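Local coordinates for putative nucleotidyltransferase (Sulfolobus solfataricus P2, PDB 2RFF), which probably acts as a nucleotidyltransferase, moving a nucleoside monophosphate from a nucleoside triphosphate onto an acceptor molecule, at residues V36-G40 with S41-G45; R76-R79 with G80-Y84. All coordinates share one frame; numbering follows the deposited sequence.

Interaction 1 of 2, residues V36-G40 with S41-G45; sequences VYIFG and SRARG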
loop_
_atom_site.group_PDB
_atom_site.type_symbol
_atom_site.label_atom_id
_atom_site.label_comp_id
_atom_site.label_asym_id
_atom_site.label_seq_id
_atom_site.Cartn_x
_atom_site.Cartn_y
_atom_site.Cartn_z
ATOM N N VAL A 36 -6.404 -1.835 0.123
ATOM C CA VAL A 36 -4.973 -1.566 0.080
ATOM C C VAL A 36 -4.475 -1.565 1.513
ATOM O O VAL A 36 -5.108 -0.986 2.403
ATOM C CB VAL A 36 -4.616 -0.249 -0.624
ATOM C CG1 VAL A 36 -3.088 0.113 -0.560
ATOM C CG2 VAL A 36 -5.073 -0.283 -2.056
ATOM N N TYR A 37 -3.324 -2.183 1.710
ATOM C CA TYR A 37 -2.658 -2.197 3.002
ATOM C C TYR A 37 -1.262 -1.565 2.856
ATOM O O TYR A 37 -0.634 -1.604 1.779
ATOM C CB TYR A 37 -2.519 -3.624 3.532
ATOM C CG TYR A 37 -3.810 -4.326 3.833
ATOM C CD1 TYR A 37 -4.562 -4.913 2.816
ATOM C CD2 TYR A 37 -4.302 -4.400 5.146
ATOM C CE1 TYR A 37 -5.763 -5.634 3.113
ATOM C CE2 TYR A 37 -5.493 -5.087 5.431
ATOM C CZ TYR A 37 -6.230 -5.646 4.382
ATOM O OH TYR A 37 -7.391 -6.330 4.581
ATOM N N ILE A 38 -0.798 -0.996 3.967
ATOM C CA ILE A 38 0.605 -0.669 4.147
ATOM C C ILE A 38 1.208 -1.865 4.912
ATOM O O ILE A 38 0.606 -2.374 5.880
ATOM C CB ILE A 38 0.837 0.632 4.935
ATOM C CG1 ILE A 38 0.068 1.782 4.295
ATOM C CG2 ILE A 38 2.353 0.907 5.063
ATOM C CD1 ILE A 38 0.292 1.964 2.794
ATOM N N PHE A 39 2.313 -2.407 4.417
ATOM C CA PHE A 39 3.057 -3.443 5.103
ATOM C C PHE A 39 4.483 -2.967 5.308
ATOM O O PHE A 39 4.804 -1.806 5.030
ATOM C CB PHE A 39 2.939 -4.813 4.396
ATOM C CG PHE A 39 3.648 -4.931 3.052
ATOM C CD1 PHE A 39 3.037 -4.519 1.888
ATOM C CD2 PHE A 39 4.872 -5.571 2.955
ATOM C CE1 PHE A 39 3.690 -4.654 0.632
ATOM C CE2 PHE A 39 5.506 -5.754 1.719
ATOM C CZ PHE A 39 4.925 -5.290 0.559
ATOM N N GLY A 40 5.302 -3.828 5.886
ATOM C CA GLY A 40 6.693 -3.502 6.116
ATOM C C GLY A 40 6.907 -2.574 7.291
ATOM O O GLY A 40 6.037 -2.400 8.132
ATOM N N SER A 41 8.078 -1.943 7.328
ATOM C CA SER A 41 8.495 -1.175 8.521
ATOM C C SER A 41 7.624 0.008 8.854
ATOM O O SER A 41 7.493 0.345 10.032
ATOM C CB SER A 41 9.952 -0.740 8.426
ATOM O OG SER A 41 10.148 0.118 7.353
ATOM N N ARG A 42 7.039 0.648 7.828
ATOM C CA ARG A 42 6.122 1.786 8.073
ATOM C C ARG A 42 4.775 1.356 8.649
ATOM O O ARG A 42 4.071 2.171 9.197
ATOM C CB ARG A 42 5.990 2.713 6.860
ATOM C CG ARG A 42 7.301 3.468 6.553
ATOM C CD ARG A 42 7.170 4.452 5.409
ATOM N NE ARG A 42 8.442 5.134 5.170
ATOM C CZ ARG A 42 8.929 6.130 5.910
ATOM N NH1 ARG A 42 8.278 6.656 6.922
ATOM N NH2 ARG A 42 10.106 6.629 5.617
ATOM N N ALA A 43 4.417 0.082 8.502
ATOM C CA ALA A 43 3.247 -0.475 9.201
ATOM C C ALA A 43 3.622 -0.934 10.601
ATOM O O ALA A 43 2.866 -0.706 11.542
ATOM C CB ALA A 43 2.659 -1.654 8.446
ATOM N N ARG A 44 4.783 -1.569 10.748
ATOM C CA ARG A 44 5.199 -2.147 12.043
ATOM C C ARG A 44 5.639 -1.117 13.074
ATOM O O ARG A 44 5.344 -1.237 14.260
ATOM C CB ARG A 44 6.333 -3.135 11.850
ATOM C CG ARG A 44 6.049 -4.288 10.903
ATOM C CD ARG A 44 7.202 -5.245 10.847
ATOM N NE ARG A 44 8.480 -4.692 10.346
ATOM C CZ ARG A 44 9.010 -4.872 9.128
ATOM N NH1 ARG A 44 8.435 -5.631 8.219
ATOM N NH2 ARG A 44 10.174 -4.338 8.832
ATOM N N GLY A 45 6.371 -0.112 12.594
ATOM C CA GLY A 45 6.939 0.928 13.443
ATOM C C GLY A 45 8.448 0.994 13.438
ATOM O O GLY A 45 8.985 2.020 13.874
HETATM O O HOH W 1 6.446 0.254 4.701
#

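Interaction 2 of 2, residues R76-R79 with G80-Y84; sequences RFIR and GNVDY. With EDO (1,2-ethanediol), chain C.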
loop_
_atom_site.group_PDB
_atom_site.type_symbol
_atom_site.label_atom_id
_atom_site.label_comp_id
_atom_site.label_asym_id
_atom_site.label_seq_id
_atom_site.Cartn_x
_atom_site.Cartn_y
_atom_site.Cartn_z
ATOM N N ARG A 76 2.847 1.146 -13.795
ATOM C CA ARG A 76 2.925 2.553 -14.241
ATOM C C ARG A 76 2.496 3.625 -13.248
ATOM O O ARG A 76 2.807 4.790 -13.444
ATOM C CB ARG A 76 2.211 2.791 -15.572
ATOM C CG ARG A 76 0.723 2.764 -15.578
ATOM C CD ARG A 76 0.275 3.291 -16.923
ATOM N NE ARG A 76 -1.098 2.914 -17.188
ATOM C CZ ARG A 76 -2.177 3.562 -16.767
ATOM N NH1 ARG A 76 -2.098 4.643 -15.997
ATOM N NH2 ARG A 76 -3.366 3.090 -17.124
ATOM N N PHE A 77 1.790 3.229 -12.199
ATOM C CA PHE A 77 1.369 4.136 -11.154
ATOM C C PHE A 77 2.404 4.300 -10.055
ATOM O O PHE A 77 2.267 5.201 -9.235
ATOM C CB PHE A 77 0.086 3.609 -10.496
ATOM C CG PHE A 77 -1.070 3.449 -11.449
ATOM C CD1 PHE A 77 -1.946 4.490 -11.708
ATOM C CD2 PHE A 77 -1.325 2.218 -12.034
ATOM C CE1 PHE A 77 -3.040 4.318 -12.586
ATOM C CE2 PHE A 77 -2.390 2.033 -12.905
ATOM C CZ PHE A 77 -3.260 3.093 -13.178
ATOM N N ILE A 78 3.421 3.435 -10.021
ATOM C CA ILE A 78 4.388 3.428 -8.943
ATOM C C ILE A 78 5.470 4.458 -9.213
ATOM O O ILE A 78 6.003 4.530 -10.336
ATOM C CB ILE A 78 5.020 2.024 -8.742
ATOM C CG1 ILE A 78 3.963 0.954 -8.489
ATOM C CG2 ILE A 78 6.055 1.996 -7.582
ATOM C CD1 ILE A 78 3.005 1.203 -7.274
ATOM N N ARG A 79 5.749 5.279 -8.205
ATOM C CA ARG A 79 6.833 6.284 -8.239
ATOM C C ARG A 79 7.274 6.578 -6.822
ATOM O O ARG A 79 6.591 6.188 -5.871
ATOM C CB ARG A 79 6.469 7.585 -8.952
ATOM C CG ARG A 79 5.430 8.437 -8.287
ATOM C CD ARG A 79 4.054 7.923 -8.478
ATOM N NE ARG A 79 3.127 8.990 -8.132
ATOM C CZ ARG A 79 1.826 8.984 -8.378
ATOM N NH1 ARG A 79 1.233 7.929 -8.938
ATOM N NH2 ARG A 79 1.105 10.048 -8.020
ATOM N N GLY A 80 8.429 7.203 -6.681
ATOM C CA GLY A 80 8.990 7.500 -5.377
ATOM C C GLY A 80 9.596 6.268 -4.732
ATOM O O GLY A 80 9.736 5.243 -5.372
ATOM N N ASN A 81 9.870 6.359 -3.437
ATOM C CA ASN A 81 10.550 5.322 -2.691
ATOM C C ASN A 81 9.477 4.344 -2.179
ATOM O O ASN A 81 9.134 4.341 -0.993
ATOM C CB ASN A 81 11.292 6.015 -1.544
ATOM C CG ASN A 81 12.220 5.122 -0.853
ATOM O OD1 ASN A 81 12.727 4.185 -1.458
ATOM N ND2 ASN A 81 12.495 5.408 0.430
ATOM N N VAL A 82 8.949 3.569 -3.126
ATOM C CA VAL A 82 7.790 2.704 -2.930
ATOM C C VAL A 82 8.059 1.313 -3.472
ATOM O O VAL A 82 8.632 1.134 -4.522
ATOM C CB VAL A 82 6.537 3.298 -3.709
ATOM C CG1 VAL A 82 5.342 2.304 -3.691
ATOM C CG2 VAL A 82 6.090 4.617 -3.089
ATOM N N ASP A 83 7.641 0.295 -2.744
ATOM C CA ASP A 83 7.633 -1.089 -3.264
ATOM C C ASP A 83 6.247 -1.616 -3.032
ATOM O O ASP A 83 5.469 -1.010 -2.293
ATOM C CB ASP A 83 8.731 -1.954 -2.666
ATOM C CG ASP A 83 9.068 -3.188 -3.533
ATOM O OD1 ASP A 83 8.482 -3.384 -4.603
ATOM O OD2 ASP A 83 9.991 -3.944 -3.171
ATOM N N TYR A 84 5.914 -2.682 -3.743
ATOM C CA TYR A 84 4.542 -3.185 -3.696
ATOM C C TYR A 84 4.392 -4.682 -3.913
ATOM O O TYR A 84 5.295 -5.353 -4.405
ATOM C CB TYR A 84 3.712 -2.385 -4.758
ATOM C CG TYR A 84 4.068 -2.759 -6.164
ATOM C CD1 TYR A 84 5.107 -2.121 -6.828
ATOM C CD2 TYR A 84 3.414 -3.813 -6.817
ATOM C CE1 TYR A 84 5.464 -2.500 -8.124
ATOM C CE2 TYR A 84 3.770 -4.202 -8.104
ATOM C CZ TYR A 84 4.785 -3.526 -8.758
ATOM O OH TYR A 84 5.133 -3.920 -10.025
HETATM C C1 EDO C . 6.997 -6.910 -6.973
HETATM O O1 EDO C . 7.347 -8.054 -7.783
HETATM C C2 EDO C . 7.384 -5.561 -7.588
HETATM O O2 EDO C . 8.792 -5.270 -7.524
#

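Interaction 1 of 2, residues V36-G40 with S41-G45
The carbonyl of G40 accepts two backbone N-H groups from the turn that follows it. R44 N lies 3.0 Å from G40 O, in the plane of the carbonyl and with an N-H...O angle of 156°, the straighter of the two bonds. A43 N is equally near but stands above that plane, and its angle is only 135°. G40 is thus the N-cap of the short helix 41-44; its positive phi suits glycine, and a beta carbon here would collide with S41 N. R44 packs back onto this residue. With CG anti to its carbonyl carbon and the chain bent at chi3 (-62°), the guanidinium folds back so that one face, near its rim, rests over G40 C, with R44 NH1 3.5 Å from G40 C. R44 NE also forms a salt bridge with D46, a second hold on the guanidinium. A43 turns its methyl inward: A43 CB sits 3.4 Å from I38 O and 3.8 Å from F39 CA, close enough to the strand backbone that a single methyl suits the place. I38 CG2 adds apolar contact at 4.3 Å from A43 CB. A water spans the opening of the turn, donating to F39 O and accepting from R42 N. At the other end G45, again with positive phi, gives its N-H to S41 O and leaves the helix. The G-S pair at the end of a strand is the family's signature turn; in relatives it lies beside the nucleotide phosphates, and the same role is likely but unproven here. R42 sends its guanidinium away to Q12 and S11 of helix 6-29 and to S51 O, while strand 33-39, lying between strands 53-59 and 98-103, carries the turn, with A43 touching V99.

Interaction 2 of 2, residues R76-R79 with G80-Y84
I78 lays its aliphatic branches against two residues of the strand that begins at V82. Its CG2, anti to the backbone N, reaches V82 CG1 at 4.0 Å, while I78 CG1 lies 3.7 Å from Y84 CD1, approaching the ring obliquely. A beta-branched isoleucine suits this place because its two arms serve different neighbours. R79 comes next and starts its side chain away from G80-Y84, though its CB still brushes G80 N. The chain bends at chi2 (-77°) so that R79 NH1 donates to F77 O, 2.9 Å away and nearly in the guanidinium plane; salt bridges to E25 and E21 of helix 6-29 secure the same group. R79 O is buried without a polar partner, with V82 CG2 at 3.2 Å. G80, whose positive phi suits glycine, and N81, centre of an inverse gamma turn closed by a weak V82 N to G80 O bond, then reverse the chain. Beyond the turn, D83 OD1 accepts from Y84 N from above the carboxylate plane, and an ethanediol, probably from the crystallisation liquor, places C2 over one face of the Y84 ring. With an alanine here in place of Y84, I78 CG1 would probably lose its aromatic neighbour and a gap would open toward M71 and V74. Dispersion therefore joins the two segments across the turn, whereas the arginine's charge ties the loop to the helix.

Interaction 1 is partly buried and interaction 2 lies at the surface, yet both reach one sheet: residues 36-45 leave its interior strand 33-39, and residues 76-84 lead into edge strand 82-88, with strand 53-59 between. Their centres are 15 Å apart and they do not touch. Each changes direction at a glycine with positive phi, a bend into a helix in 36-45 and a reversal in 76-84, but by different chemistry: backbone hydrogen bonds cap a helix in 36-45, whereas 76-84 relies on apolar side chains across the turn. Both also send an arginine to helix 6-29. D83 neighbours D52 and D54, a grouping consistent with the carboxylate cluster of related nucleotidyltransferases.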